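Side-chain contact in putative secreted cellulose binding protein (Streptomyces coelicolor, PDB 4OY7), which cleaves glycosidic bonds of cellulose oxidatively with a single copper ion, this chain being its AA10 lytic polysaccharide monooxygenase domain: residues Leu13-Leu16 with Asp17-Gly21. Residues are numbered along the deposited sequence; the frame is centred on the assembly and turned at random.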
loop_
_atom_site.group_PDB
_atom_site.type_symbol
_atom_site.label_atom_id
_atom_site.label_comp_id
_atom_site.label_asym_id
_atom_site.label_seq_id
_atom_site.Cartn_x
_atom_site.Cartn_y
_atom_site.Cartn_z
ATOM N N LEU A 13 -6.383 -1.721 5.009
ATOM C CA LEU A 13 -7.575 -1.011 5.484
ATOM C C LEU A 13 -8.834 -1.800 5.194
ATOM O O LEU A 13 -9.771 -1.748 5.964
ATOM C CB LEU A 13 -7.677 0.383 4.898
ATOM C CG LEU A 13 -6.595 1.381 5.326
ATOM C CD1 LEU A 13 -6.858 2.764 4.768
ATOM C CD2 LEU A 13 -6.437 1.448 6.843
ATOM N N CYS A 14 -8.869 -2.503 4.072
ATOM C CA CYS A 14 -10.058 -3.258 3.769
ATOM C C CYS A 14 -10.216 -4.443 4.721
ATOM O O CYS A 14 -11.332 -4.757 5.169
ATOM C CB CYS A 14 -10.100 -3.681 2.311
ATOM S SG CYS A 14 -10.631 -2.345 1.188
ATOM N N GLN A 15 -9.113 -5.077 5.075
ATOM C CA GLN A 15 -9.199 -6.190 6.000
ATOM C C GLN A 15 -9.602 -5.705 7.402
ATOM O O GLN A 15 -10.345 -6.401 8.088
ATOM C CB GLN A 15 -7.929 -7.033 5.971
ATOM C CG GLN A 15 -6.730 -6.485 6.714
ATOM C CD GLN A 15 -6.680 -6.905 8.176
ATOM O OE1 GLN A 15 -7.169 -7.950 8.549
ATOM N NE2 GLN A 15 -6.028 -6.094 8.992
ATOM N N LEU A 16 -9.149 -4.519 7.819
ATOM C CA LEU A 16 -9.621 -3.939 9.093
ATOM C C LEU A 16 -11.091 -3.635 9.044
ATOM O O LEU A 16 -11.783 -3.874 10.008
ATOM C CB LEU A 16 -8.899 -2.644 9.461
ATOM C CG LEU A 16 -7.437 -2.777 9.858
ATOM C CD1 LEU A 16 -6.910 -1.363 10.087
ATOM C CD2 LEU A 16 -7.210 -3.676 11.074
ATOM N N ASP A 17 -11.553 -3.097 7.923
ATOM C CA ASP A 17 -12.980 -2.824 7.721
ATOM C C ASP A 17 -13.842 -4.089 7.714
ATOM O O ASP A 17 -15.010 -4.035 8.088
ATOM C CB ASP A 17 -13.173 -2.062 6.397
ATOM C CG ASP A 17 -14.583 -1.601 6.188
ATOM O OD1 ASP A 17 -15.191 -1.991 5.163
ATOM O OD2 ASP A 17 -15.073 -0.833 7.040
ATOM N N ALA A 18 -13.281 -5.218 7.285
ATOM C CA ALA A 18 -14.057 -6.440 7.129
ATOM C C ALA A 18 -13.988 -7.359 8.339
ATOM O O ALA A 18 -14.797 -8.276 8.473
ATOM C CB ALA A 18 -13.626 -7.197 5.887
ATOM N N LYS A 19 -13.040 -7.101 9.228
ATOM C CA LYS A 19 -12.690 -8.039 10.299
ATOM C C LYS A 19 -13.836 -8.313 11.258
ATOM O O LYS A 19 -14.480 -7.396 11.744
ATOM C CB LYS A 19 -11.493 -7.490 11.085
ATOM C CG LYS A 19 -10.913 -8.464 12.103
ATOM C CD LYS A 19 -9.401 -8.376 12.141
ATOM C CE LYS A 19 -8.918 -6.969 12.469
ATOM N NZ LYS A 19 -7.440 -6.972 12.675
ATOM N N THR A 20 -14.091 -9.590 11.533
ATOM C CA THR A 20 -15.067 -9.984 12.539
ATOM C C THR A 20 -14.423 -10.962 13.483
ATOM O O THR A 20 -13.386 -11.542 13.167
ATOM C CB THR A 20 -16.310 -10.667 11.937
ATOM O OG1 THR A 20 -15.954 -11.972 11.452
ATOM C CG2 THR A 20 -16.903 -9.842 10.809
ATOM N N GLY A 21 -15.056 -11.178 14.620
ATOM C CA GLY A 21 -14.510 -12.071 15.633
ATOM C C GLY A 21 -14.469 -13.542 15.256
ATOM O O GLY A 21 -13.780 -14.327 15.912
HETATM O O HOH W 1 -5.049 -6.669 11.354
HETATM O O HOH W 2 -14.237 -4.629 11.210
#
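The backbone N-H of Asp17 points at Leu13 O in an i to i+4 bond, with Asp17 N to Leu13 O 3.0 Å. With CG anti to the backbone N (chi1 -173°), its carboxylate leaves the turn, and OD1 takes the backbone N-H groups of Thr28 and Asn29, tying the helix to the loop beyond. At Ala18 the N-H is shared: a weak bond from Ala18 N to Cys14 O at 2.9 Å and a weak, longer one to Gln15 O. Here helix 10-18 runs out, in the run of helices and loops that this AA10 domain inserts between strands 4-6 and 51-52 of its beta-sandwich; Cys14, one turn back, is joined to Cys32 by a disulfide, and the Ala18 methyl rests on Leu25 and Leu44. At Lys19 the backbone turns extended. Its chain doubles back alongside Gln15 and Leu16, where bends at chi2 (141°) and chi3 (58°) carry Lys19 NZ to 3.7 Å from Leu16 CD2. Lys19 NZ and Gln15 NE2 both donate to one water, 2.7 Å from Lys19 NZ and 2.6 Å from Gln15 NE2. A second water lies 2.8 Å from both Leu16 O and Lys19 O and can donate to either at the helix end.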